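PDB 6Y1W: putative tryptophan halogenase, which is a flavin-dependent halogenase that probably uses FAD to introduce halogen into an aromatic substrate, perhaps tryptophan or a derivative of it. Local coordinates for residues A[389-394]-A[413-419]; A[94-100]-A[395-401]; A[16-22]-A[213-219]. All coordinates share one frame. Residue numbers count along the deposited sequence, not the author numbering.

Contact 1. Residues A[389-394]-A[413-419]; sequences RDFVIL and MEIPDSL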
loop_
_atom_site.group_PDB
_atom_site.type_symbol
_atom_site.label_atom_id
_atom_site.label_comp_id
_atom_site.label_asym_id
_atom_site.label_seq_id
_atom_site.Cartn_x
_atom_site.Cartn_y
_atom_site.Cartn_z
ATOM N N ARG A 389 7.934 -8.225 -12.529
ATOM C CA ARG A 389 8.478 -9.465 -13.093
ATOM C C ARG A 389 7.446 -10.580 -13.031
ATOM O O ARG A 389 7.216 -11.283 -14.034
ATOM C CB ARG A 389 9.754 -9.872 -12.339
ATOM C CG ARG A 389 10.335 -11.218 -12.840
ATOM C CD ARG A 389 11.171 -11.870 -11.765
ATOM N NE ARG A 389 10.324 -12.244 -10.645
ATOM C CZ ARG A 389 10.793 -12.485 -9.415
ATOM N NH1 ARG A 389 12.119 -12.396 -9.214
ATOM N NH2 ARG A 389 9.950 -12.833 -8.416
ATOM N N ASP A 390 6.795 -10.744 -11.860
ATOM C CA ASP A 390 5.845 -11.847 -11.700
ATOM C C ASP A 390 4.688 -11.699 -12.668
ATOM O O ASP A 390 4.167 -12.697 -13.187
ATOM C CB ASP A 390 5.320 -11.912 -10.264
ATOM C CG ASP A 390 6.334 -12.508 -9.286
ATOM O OD1 ASP A 390 7.437 -12.924 -9.724
ATOM O OD2 ASP A 390 6.010 -12.490 -8.065
ATOM N N PHE A 391 4.252 -10.460 -12.907
ATOM C CA PHE A 391 3.124 -10.244 -13.796
ATOM C C PHE A 391 3.501 -10.537 -15.251
ATOM O O PHE A 391 2.663 -11.024 -16.031
ATOM C CB PHE A 391 2.625 -8.797 -13.642
ATOM C CG PHE A 391 1.167 -8.621 -14.063
ATOM C CD1 PHE A 391 0.147 -8.810 -13.139
ATOM C CD2 PHE A 391 0.838 -8.267 -15.377
ATOM C CE1 PHE A 391 -1.197 -8.657 -13.528
ATOM C CE2 PHE A 391 -0.475 -8.109 -15.765
ATOM C CZ PHE A 391 -1.503 -8.297 -14.847
ATOM N N VAL A 392 4.744 -10.229 -15.638
ATOM C CA VAL A 392 5.220 -10.576 -16.969
ATOM C C VAL A 392 5.288 -12.088 -17.111
ATOM O O VAL A 392 4.822 -12.652 -18.110
ATOM C CB VAL A 392 6.573 -9.896 -17.224
ATOM C CG1 VAL A 392 7.241 -10.408 -18.538
ATOM C CG2 VAL A 392 6.402 -8.354 -17.225
ATOM N N ILE A 393 5.800 -12.771 -16.075
ATOM C CA ILE A 393 5.839 -14.239 -16.110
ATOM C C ILE A 393 4.449 -14.822 -16.250
ATOM O O ILE A 393 4.233 -15.797 -17.003
ATOM C CB ILE A 393 6.526 -14.781 -14.850
ATOM C CG1 ILE A 393 7.997 -14.385 -14.852
ATOM C CG2 ILE A 393 6.470 -16.317 -14.839
ATOM C CD1 ILE A 393 8.690 -14.609 -13.498
ATOM N N LEU A 394 3.473 -14.226 -15.558
ATOM C CA LEU A 394 2.097 -14.686 -15.657
ATOM C C LEU A 394 1.621 -14.786 -17.106
ATOM O O LEU A 394 0.938 -15.751 -17.478
ATOM C CB LEU A 394 1.215 -13.725 -14.865
ATOM C CG LEU A 394 -0.271 -13.888 -15.066
ATOM C CD1 LEU A 394 -0.795 -15.262 -14.577
ATOM C CD2 LEU A 394 -0.995 -12.774 -14.338
ATOM N N MET A 413 7.255 -24.781 -16.882
ATOM C CA MET A 413 8.409 -24.319 -16.107
ATOM C C MET A 413 8.033 -24.104 -14.643
ATOM O O MET A 413 6.884 -23.790 -14.309
ATOM C CB MET A 413 8.945 -23.013 -16.712
ATOM C CG MET A 413 7.993 -21.853 -16.562
ATOM S SD MET A 413 8.695 -20.307 -17.241
ATOM C CE MET A 413 7.267 -19.268 -17.173
ATOM N N GLU A 414 9.030 -24.216 -13.755
ATOM C CA GLU A 414 8.832 -23.750 -12.388
ATOM C C GLU A 414 8.736 -22.223 -12.374
ATOM O O GLU A 414 9.304 -21.557 -13.233
ATOM C CB GLU A 414 9.993 -24.192 -11.503
ATOM C CG GLU A 414 10.158 -25.699 -11.446
ATOM C CD GLU A 414 8.920 -26.392 -10.906
ATOM O OE1 GLU A 414 8.478 -26.036 -9.788
ATOM O OE2 GLU A 414 8.379 -27.282 -11.605
ATOM N N ILE A 415 7.968 -21.692 -11.424
ATOM C CA ILE A 415 7.754 -20.244 -11.334
ATOM C C ILE A 415 8.026 -19.763 -9.913
ATOM O O ILE A 415 8.045 -20.558 -8.956
ATOM C CB ILE A 415 6.324 -19.856 -11.765
ATOM C CG1 ILE A 415 5.280 -20.651 -10.958
ATOM C CG2 ILE A 415 6.222 -20.032 -13.301
ATOM C CD1 ILE A 415 3.819 -20.051 -11.016
ATOM N N PRO A 416 8.221 -18.455 -9.733
ATOM C CA PRO A 416 8.422 -17.933 -8.370
ATOM C C PRO A 416 7.234 -18.248 -7.481
ATOM O O PRO A 416 6.076 -18.165 -7.896
ATOM C CB PRO A 416 8.577 -16.421 -8.569
ATOM C CG PRO A 416 8.988 -16.252 -10.004
ATOM C CD PRO A 416 8.262 -17.381 -10.736
ATOM N N ASP A 417 7.539 -18.590 -6.218
ATOM C CA ASP A 417 6.487 -18.897 -5.265
ATOM C C ASP A 417 5.511 -17.736 -5.119
ATOM O O ASP A 417 4.311 -17.950 -4.867
ATOM C CB ASP A 417 7.112 -19.199 -3.888
ATOM C CG ASP A 417 7.779 -20.577 -3.834
ATOM O OD1 ASP A 417 7.382 -21.471 -4.612
ATOM O OD2 ASP A 417 8.686 -20.767 -3.001
ATOM N N SER A 418 6.017 -16.506 -5.244
ATOM C CA SER A 418 5.160 -15.327 -5.107
ATOM C C SER A 418 4.079 -15.322 -6.185
ATOM O O SER A 418 2.922 -14.986 -5.911
ATOM C CB SER A 418 6.013 -14.042 -5.167
ATOM O OG SER A 418 6.899 -13.983 -6.306
ATOM N N LEU A 419 4.434 -15.721 -7.413
ATOM C CA LEU A 419 3.428 -15.783 -8.472
ATOM C C LEU A 419 2.514 -16.992 -8.301
ATOM O O LEU A 419 1.305 -16.900 -8.524
ATOM C CB LEU A 419 4.103 -15.813 -9.859
ATOM C CG LEU A 419 3.121 -16.105 -11.001
ATOM C CD1 LEU A 419 2.080 -14.960 -11.090
ATOM C CD2 LEU A 419 3.913 -16.228 -12.293
HETATM O O HOH W 1 9.876 -13.724 -5.504
#
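Between residues 413 and 419 the chain passes from the end of one helix into the start of the next, and it does so against one side of the helical turn 389-394. Met413, the first residue to drop out of helical geometry, reaches across with its long, flexible side chain, so that Met413 CE lies 3.8 Å from Ile393 CG2. Ile415 CG2 then comes to 4.0 Å from Ile393 CG2, a marginal touch. Pro416 takes the N-cap position of the following helix, where a backbone NH would have no helical acceptor four residues back, so proline loses nothing by lacking one. Its compact apolar ring suits the packing: Pro416 CG lies 3.9 Å from Ile393 CD1 and also covers one face of the Arg389 guanidinium.

Ser418 supplies the polar bond of the interface, Ser418 OG donating to Asp390 OD2 at a very short 2.5 Å. Asp390 OD1 accepts from Arg389 NH2 at 2.8 Å in a salt bridge, and a water joins Arg389 NH2 to Ser418 OG. The buried carboxylate is thus neutralised as well as hydrogen-bonded, while Arg389 also makes a cation-pi contact with Trp240.

Leu419, in the first turn of the new helix, is the most heavily covered residue. Leu419 CD2 packs 3.6 Å from Ile393 CG2, and Leu419 CD1 lies 4.1 Å from Leu394 CB. Trp243 covers Ile393 and Pro416 from outside the two segments. The arrangement is a helix-helix packing between near neighbours in sequence: after helix 371-397 and the intervening helix 405-412, the start of helix 417-429 is held against the C-terminal part of the long helix.

Contact 2. Residues A[94-100]-A[395-401]; sequences FEHWRDV and HYHATDR. With BUD ((2S,3S)-butane-2,3-diol), chain J.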
loop_
_atom_site.group_PDB
_atom_site.type_symbol
_atom_site.label_atom_id
_atom_site.label_comp_id
_atom_site.label_asym_id
_atom_site.label_seq_id
_atom_site.Cartn_x
_atom_site.Cartn_y
_atom_site.Cartn_z
ATOM N N PHE A 94 -4.530 -8.498 -26.081
ATOM C CA PHE A 94 -3.695 -9.695 -26.031
ATOM C C PHE A 94 -4.303 -10.748 -26.934
ATOM O O PHE A 94 -5.351 -11.312 -26.613
ATOM C CB PHE A 94 -3.581 -10.213 -24.597
ATOM C CG PHE A 94 -2.583 -9.433 -23.782
ATOM C CD1 PHE A 94 -1.218 -9.731 -23.905
ATOM C CD2 PHE A 94 -2.970 -8.349 -23.002
ATOM C CE1 PHE A 94 -0.241 -8.969 -23.202
ATOM C CE2 PHE A 94 -2.000 -7.602 -22.272
ATOM C CZ PHE A 94 -0.641 -7.903 -22.400
ATOM N N GLU A 95 -3.660 -10.987 -28.064
ATOM C CA GLU A 95 -4.138 -11.949 -29.059
ATOM C C GLU A 95 -3.281 -13.211 -29.041
ATOM O O GLU A 95 -2.044 -13.134 -29.069
ATOM C CB GLU A 95 -4.131 -11.307 -30.443
ATOM C CG GLU A 95 -5.091 -10.148 -30.568
ATOM C CD GLU A 95 -5.084 -9.496 -31.937
ATOM O OE1 GLU A 95 -4.173 -9.782 -32.737
ATOM O OE2 GLU A 95 -6.018 -8.707 -32.213
ATOM N N HIS A 96 -3.957 -14.384 -28.983
ATOM C CA HIS A 96 -3.335 -15.704 -29.122
ATOM C C HIS A 96 -2.531 -16.113 -27.880
ATOM O O HIS A 96 -1.661 -16.994 -27.976
ATOM C CB HIS A 96 -2.419 -15.819 -30.369
ATOM C CG HIS A 96 -3.107 -15.586 -31.691
ATOM N ND1 HIS A 96 -4.127 -16.388 -32.178
ATOM C CD2 HIS A 96 -2.835 -14.685 -32.667
ATOM C CE1 HIS A 96 -4.490 -15.948 -33.373
ATOM N NE2 HIS A 96 -3.714 -14.925 -33.698
ATOM N N TRP A 97 -2.776 -15.489 -26.718
ATOM C CA TRP A 97 -2.038 -15.844 -25.507
ATOM C C TRP A 97 -2.710 -17.003 -24.770
ATOM O O TRP A 97 -2.048 -18.000 -24.434
ATOM C CB TRP A 97 -1.901 -14.609 -24.574
ATOM C CG TRP A 97 -0.925 -13.603 -25.122
ATOM C CD1 TRP A 97 -1.178 -12.613 -26.038
ATOM C CD2 TRP A 97 0.470 -13.492 -24.792
ATOM N NE1 TRP A 97 -0.025 -11.930 -26.327
ATOM C CE2 TRP A 97 1.000 -12.437 -25.578
ATOM C CE3 TRP A 97 1.321 -14.182 -23.921
ATOM C CZ2 TRP A 97 2.334 -12.062 -25.528
ATOM C CZ3 TRP A 97 2.655 -13.824 -23.887
ATOM C CH2 TRP A 97 3.152 -12.764 -24.680
ATOM N N ARG A 98 -4.008 -16.861 -24.485
ATOM C CA ARG A 98 -4.733 -17.938 -23.824
ATOM C C ARG A 98 -4.667 -19.210 -24.665
ATOM O O ARG A 98 -4.344 -20.288 -24.163
ATOM C CB ARG A 98 -6.184 -17.532 -23.580
ATOM C CG ARG A 98 -6.895 -18.577 -22.707
ATOM C CD ARG A 98 -8.275 -18.911 -23.140
ATOM N NE ARG A 98 -8.783 -20.009 -22.318
ATOM C CZ ARG A 98 -9.901 -19.928 -21.608
ATOM N NH1 ARG A 98 -10.593 -18.800 -21.613
ATOM N NH2 ARG A 98 -10.301 -20.961 -20.869
ATOM N N ASP A 99 -4.946 -19.084 -25.960
ATOM C CA ASP A 99 -4.750 -20.159 -26.918
ATOM C C ASP A 99 -4.789 -19.498 -28.285
ATOM O O ASP A 99 -5.160 -18.322 -28.406
ATOM C CB ASP A 99 -5.845 -21.230 -26.791
ATOM C CG ASP A 99 -5.396 -22.581 -27.297
ATOM O OD1 ASP A 99 -4.338 -22.670 -27.986
ATOM O OD2 ASP A 99 -6.129 -23.559 -26.976
ATOM N N VAL A 100 -4.400 -20.252 -29.321
ATOM C CA VAL A 100 -4.610 -19.756 -30.672
ATOM C C VAL A 100 -6.067 -19.389 -30.844
ATOM O O VAL A 100 -6.976 -20.137 -30.455
ATOM C CB VAL A 100 -4.184 -20.808 -31.709
ATOM C CG1 VAL A 100 -4.450 -20.296 -33.122
ATOM C CG2 VAL A 100 -2.712 -21.130 -31.511
ATOM N N HIS A 395 1.999 -13.819 -17.949
ATOM C CA HIS A 395 1.527 -13.841 -19.337
ATOM C C HIS A 395 1.993 -15.087 -20.088
ATOM O O HIS A 395 1.264 -15.588 -20.951
ATOM C CB HIS A 395 2.007 -12.581 -20.057
ATOM C CG HIS A 395 1.079 -11.412 -19.902
ATOM N ND1 HIS A 395 -0.230 -11.451 -20.352
ATOM C CD2 HIS A 395 1.261 -10.183 -19.351
ATOM C CE1 HIS A 395 -0.813 -10.286 -20.094
ATOM N NE2 HIS A 395 0.069 -9.496 -19.499
ATOM N N TYR A 396 3.198 -15.577 -19.794
ATOM C CA TYR A 396 3.736 -16.747 -20.479
ATOM C C TYR A 396 3.279 -18.043 -19.832
ATOM O O TYR A 396 3.102 -19.046 -20.541
ATOM C CB TYR A 396 5.270 -16.703 -20.490
ATOM C CG TYR A 396 5.803 -15.700 -21.480
ATOM C CD1 TYR A 396 5.848 -16.002 -22.827
ATOM C CD2 TYR A 396 6.279 -14.447 -21.063
ATOM C CE1 TYR A 396 6.354 -15.106 -23.763
ATOM C CE2 TYR A 396 6.772 -13.537 -22.014
ATOM C CZ TYR A 396 6.814 -13.889 -23.349
ATOM O OH TYR A 396 7.308 -13.045 -24.309
ATOM N N HIS A 397 3.100 -18.054 -18.506
ATOM C CA HIS A 397 2.822 -19.302 -17.788
ATOM C C HIS A 397 1.356 -19.678 -17.817
ATOM O O HIS A 397 1.031 -20.875 -17.844
ATOM C CB HIS A 397 3.280 -19.186 -16.324
ATOM C CG HIS A 397 3.298 -20.496 -15.579
ATOM N ND1 HIS A 397 4.069 -21.564 -15.993
ATOM C CD2 HIS A 397 2.688 -20.884 -14.429
ATOM C CE1 HIS A 397 3.934 -22.559 -15.120
ATOM N NE2 HIS A 397 3.103 -22.178 -14.165
ATOM N N ALA A 398 0.458 -18.691 -17.781
ATOM C CA ALA A 398 -0.983 -18.955 -17.809
ATOM C C ALA A 398 -1.412 -19.091 -19.267
ATOM O O ALA A 398 -1.728 -18.111 -19.940
ATOM C CB ALA A 398 -1.742 -17.852 -17.088
ATOM N N THR A 399 -1.391 -20.321 -19.798
ATOM C CA THR A 399 -1.747 -20.489 -21.204
ATOM C C THR A 399 -2.269 -21.898 -21.397
ATOM O O THR A 399 -1.827 -22.824 -20.705
ATOM C CB THR A 399 -0.572 -20.235 -22.177
ATOM O OG1 THR A 399 -1.053 -20.417 -23.513
ATOM C CG2 THR A 399 0.610 -21.202 -21.917
ATOM N N ASP A 400 -3.221 -22.042 -22.325
ATOM C CA ASP A 400 -3.660 -23.355 -22.804
ATOM C C ASP A 400 -2.774 -23.896 -23.918
ATOM O O ASP A 400 -2.918 -25.073 -24.302
ATOM C CB ASP A 400 -5.100 -23.306 -23.327
ATOM C CG ASP A 400 -6.120 -22.964 -22.259
ATOM O OD1 ASP A 400 -5.836 -23.084 -21.045
ATOM O OD2 ASP A 400 -7.229 -22.588 -22.664
ATOM N N ARG A 401 -1.864 -23.084 -24.434
ATOM C CA ARG A 401 -1.102 -23.466 -25.613
ATOM C C ARG A 401 -0.124 -24.589 -25.305
ATOM O O ARG A 401 0.661 -24.503 -24.354
ATOM C CB ARG A 401 -0.358 -22.259 -26.168
ATOM C CG ARG A 401 -1.333 -21.187 -26.694
ATOM C CD ARG A 401 -0.591 -20.092 -27.491
ATOM N NE ARG A 401 0.017 -20.577 -28.735
ATOM C CZ ARG A 401 0.452 -19.776 -29.711
ATOM N NH1 ARG A 401 0.331 -18.450 -29.585
ATOM N NH2 ARG A 401 1.039 -20.288 -30.802
HETATM C C1 BUD J . -1.033 -18.582 -36.067
HETATM O O1 BUD J . 1.322 -19.203 -35.824
HETATM C C2 BUD J . 0.283 -18.408 -35.308
HETATM O O2 BUD J . 1.368 -18.947 -33.305
HETATM C C3 BUD J . 0.096 -18.862 -33.869
HETATM C C4 BUD J . -0.699 -17.829 -33.071
HETATM O O HOH W 2 -8.218 -22.793 -19.500
HETATM O O HOH W 3 -8.214 -23.153 -25.145
HETATM O O HOH W 4 -4.486 -26.249 -26.295
#
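Just beyond the end of helix 371-397, backbone carbonyls of the corner at residues 96-98 find donors. His96 O accepts from Arg401 NH1 at 2.9 Å, Trp97 O from Thr399 OG1 at 2.8 Å, and Arg98 O from Asp400 N at 2.8 Å. Threonine suits its place because its hydroxyl works both ways: Thr399 OG1 also accepts from Arg401 N at 2.9 Å, an ST turn. Arg98 NE forms a salt bridge with Asp400 OD2 at 3.0 Å. The carboxylates of Asp99 and Asp400 come close together; one water donates to both, and another links Asp99 OD2 to the main-chain Asp400 O.

These bonds fasten the corner of strand 91-99, in a mixed sheet, to the chain leaving the helix. Deeper in lies an aromatic cluster, whose flat rings pack closely yet still offer polar atoms: Phe94 and His395 form an offset stack, and the edge of His395 meets the face of Trp97, whose own edge points at the face of Tyr396. The polar atoms are satisfied elsewhere: His395 NE2 by Glu347, predicted to bind tryptophan, His395 ND1 by Gln452, Trp97 NE1 by Ala266 O and Tyr396 OH by Glu344. His96 ND1 pairs with Asp101 N. Beside the bound butanediol, Arg401 NH2 forms a salt bridge with Asp403 and donates to diol O2 at 2.9 Å, arginine's several donors serving all these acceptors; diol C4 rests over the His96 ring.

Contact 3. Residues A[16-22]-A[213-219]; sequences VRRVVIA and IEGDLFL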
loop_
_atom_site.group_PDB
_atom_site.type_symbol
_atom_site.label_atom_id
_atom_site.label_comp_id
_atom_site.label_asym_id
_atom_site.label_seq_id
_atom_site.Cartn_x
_atom_site.Cartn_y
_atom_site.Cartn_z
ATOM N N VAL A 16 25.766 17.126 -1.140
ATOM C CA VAL A 16 25.514 16.856 -2.553
ATOM C C VAL A 16 25.086 18.158 -3.220
ATOM O O VAL A 16 23.992 18.662 -2.959
ATOM C CB VAL A 16 24.454 15.764 -2.730
ATOM C CG1 VAL A 16 24.165 15.596 -4.207
ATOM C CG2 VAL A 16 24.992 14.436 -2.098
ATOM N N ARG A 17 25.974 18.722 -4.062
ATOM C CA ARG A 17 25.708 19.958 -4.781
ATOM C C ARG A 17 25.828 19.829 -6.277
ATOM O O ARG A 17 25.333 20.708 -6.987
ATOM C CB ARG A 17 26.681 21.069 -4.327
ATOM C CG ARG A 17 26.392 21.587 -2.938
ATOM C CD ARG A 17 25.029 22.279 -2.843
ATOM N NE ARG A 17 24.072 21.465 -2.092
ATOM C CZ ARG A 17 23.983 21.436 -0.763
ATOM N NH1 ARG A 17 23.091 20.645 -0.177
ATOM N NH2 ARG A 17 24.784 22.190 -0.018
ATOM N N ARG A 18 26.508 18.797 -6.778
ATOM C CA ARG A 18 26.733 18.622 -8.205
ATOM C C ARG A 18 26.237 17.234 -8.578
ATOM O O ARG A 18 26.673 16.235 -7.986
ATOM C CB ARG A 18 28.221 18.784 -8.573
ATOM C CG ARG A 18 28.821 20.165 -8.187
ATOM C CD ARG A 18 30.361 20.142 -8.169
ATOM N NE ARG A 18 30.822 19.050 -7.316
ATOM C CZ ARG A 18 32.079 18.641 -7.213
ATOM N NH1 ARG A 18 33.037 19.259 -7.900
ATOM N NH2 ARG A 18 32.376 17.609 -6.420
ATOM N N VAL A 19 25.317 17.174 -9.536
ATOM C CA VAL A 19 24.775 15.906 -10.025
ATOM C C VAL A 19 25.182 15.747 -11.477
ATOM O O VAL A 19 24.968 16.650 -12.293
ATOM C CB VAL A 19 23.248 15.837 -9.890
ATOM C CG1 VAL A 19 22.708 14.487 -10.427
ATOM C CG2 VAL A 19 22.823 16.035 -8.433
ATOM N N VAL A 20 25.758 14.593 -11.800
ATOM C CA VAL A 20 26.210 14.319 -13.157
ATOM C C VAL A 20 25.384 13.140 -13.686
ATOM O O VAL A 20 25.337 12.083 -13.048
ATOM C CB VAL A 20 27.712 14.007 -13.199
ATOM C CG1 VAL A 20 28.102 13.601 -14.600
ATOM C CG2 VAL A 20 28.502 15.234 -12.737
ATOM N N ILE A 21 24.732 13.333 -14.823
ATOM C CA ILE A 21 23.889 12.311 -15.463
ATOM C C ILE A 21 24.666 11.767 -16.653
ATOM O O ILE A 21 25.012 12.508 -17.579
ATOM C CB ILE A 21 22.545 12.913 -15.904
ATOM C CG1 ILE A 21 21.812 13.424 -14.664
ATOM C CG2 ILE A 21 21.665 11.854 -16.622
ATOM C CD1 ILE A 21 20.570 14.266 -14.953
ATOM N N ALA A 22 24.984 10.487 -16.629
ATOM C CA ALA A 22 25.736 9.854 -17.717
ATOM C C ALA A 22 24.750 9.194 -18.662
ATOM O O ALA A 22 24.083 8.236 -18.274
ATOM C CB ALA A 22 26.734 8.832 -17.169
ATOM N N ILE A 213 34.732 15.922 -15.689
ATOM C CA ILE A 213 33.486 16.384 -15.077
ATOM C C ILE A 213 33.370 15.777 -13.683
ATOM O O ILE A 213 33.123 14.572 -13.540
ATOM C CB ILE A 213 32.263 16.038 -15.933
ATOM C CG1 ILE A 213 32.508 16.542 -17.362
ATOM C CG2 ILE A 213 30.943 16.619 -15.280
ATOM C CD1 ILE A 213 31.804 15.806 -18.409
ATOM N N GLU A 214 33.534 16.609 -12.665
ATOM C CA GLU A 214 33.436 16.183 -11.280
ATOM C C GLU A 214 31.977 16.200 -10.845
ATOM O O GLU A 214 31.150 16.924 -11.404
ATOM C CB GLU A 214 34.238 17.107 -10.356
ATOM C CG GLU A 214 35.724 16.789 -10.291
ATOM C CD GLU A 214 36.495 17.627 -9.271
ATOM O OE1 GLU A 214 35.912 18.536 -8.630
ATOM O OE2 GLU A 214 37.704 17.360 -9.109
ATOM N N GLY A 215 31.657 15.384 -9.849
ATOM C CA GLY A 215 30.319 15.447 -9.284
ATOM C C GLY A 215 30.268 14.778 -7.933
ATOM O O GLY A 215 31.212 14.108 -7.495
ATOM N N ASP A 216 29.131 14.967 -7.268
ATOM C CA ASP A 216 28.876 14.360 -5.967
ATOM C C ASP A 216 27.972 13.144 -6.068
ATOM O O ASP A 216 28.093 12.217 -5.265
ATOM C CB ASP A 216 28.242 15.388 -5.016
ATOM C CG ASP A 216 29.096 16.638 -4.878
ATOM O OD1 ASP A 216 30.325 16.496 -4.673
ATOM O OD2 ASP A 216 28.551 17.758 -5.028
ATOM N N LEU A 217 27.036 13.175 -6.996
ATOM C CA LEU A 217 26.077 12.097 -7.196
ATOM C C LEU A 217 26.006 11.897 -8.691
ATOM O O LEU A 217 25.957 12.875 -9.435
ATOM C CB LEU A 217 24.710 12.455 -6.639
ATOM C CG LEU A 217 23.594 11.455 -6.901
ATOM C CD1 LEU A 217 23.767 10.229 -5.981
ATOM C CD2 LEU A 217 22.274 12.169 -6.592
ATOM N N PHE A 218 26.016 10.647 -9.116
ATOM C CA PHE A 218 26.070 10.296 -10.521
ATOM C C PHE A 218 24.856 9.443 -10.833
ATOM O O PHE A 218 24.600 8.467 -10.131
ATOM C CB PHE A 218 27.344 9.513 -10.854
ATOM C CG PHE A 218 28.596 10.379 -10.767
ATOM C CD1 PHE A 218 29.169 10.656 -9.542
ATOM C CD2 PHE A 218 29.122 10.974 -11.920
ATOM C CE1 PHE A 218 30.275 11.474 -9.466
ATOM C CE2 PHE A 218 30.237 11.777 -11.852
ATOM C CZ PHE A 218 30.822 12.019 -10.633
ATOM N N LEU A 219 24.151 9.774 -11.900
ATOM C CA LEU A 219 23.054 8.917 -12.349
ATOM C C LEU A 219 23.512 8.146 -13.577
ATOM O O LEU A 219 23.905 8.752 -14.588
ATOM C CB LEU A 219 21.814 9.740 -12.689
ATOM C CG LEU A 219 21.351 10.727 -11.598
ATOM C CD1 LEU A 219 20.018 11.394 -12.025
ATOM C CD2 LEU A 219 21.270 10.053 -10.231
#
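Arg18, Glu214 and Asp216 form a salt-bridge network at the N-terminal end of this pair of parallel strands. Salt bridges join Arg18 NH2 to Asp216 OD1 at 2.9 Å and Arg18 NH1 to Glu214 OE1 at 3.1 Å; Glu214 has a second partner in Arg212. Asp216 OD2 accepts from the backbone N of both Arg17 and Arg18, each at 2.9 Å. A short, two-oxygen side chain suits this spot, serving main chain and guanidinium together. In return, Arg18 O receives Asp216 N at 2.9 Å and Leu217 N at 3.2 Å.

Regular parallel pairing follows, with Val20 N to Leu217 O at 2.9 Å, Leu219 N to Val20 O at 2.8 Å and Ala22 N to Leu219 O at 2.9 Å. The short strand segments 18-22 and 217-219 run 21° apart. Beta-branched residues favour such extended backbone. Val20 CB packs 3.6 Å from Phe218 CD2, and Val20 CG2 passes so close to Gly215 that a CB there would clash.

On the sheet face bearing Val19, Ile21, Leu217 and Leu219, helix 25-39 lies across, Leu35 touching Val19, Ala32 touching Ile21 and Ala31 touching Leu219. Val20 and Phe218 face the other way, toward Leu205 of strand 202-207. Strand 44-49 pairs along the other edge of strand 18-22; strand 18-22 leads into the glycine-rich turn predicted to bind FAD, consistent with a Rossmann-type sheet in whose interior 18-22 and 217-220 lie side by side.

From the N terminus, residues 16-22 open contact 3, which closes only when the chain returns at 213-219, about 190 residues later, to join the presumed FAD-binding sheet. Within that span the chain passes 94-100, the first half of contact 2, whose partner 395-401 comes far beyond 219; contacts 2 and 3 therefore cross, on opposite sides of the chain's centre. Contact 1 opens at 389-394 and closes at 413-419, a short loop that crosses contact 2 and follows contact 3 in series. Contacts 1 and 2 share helix 371-397 and touch through His397, which packs against Met413 and Ile415, so this helix links the sheet that holds strand 91-99 to helix 417-429.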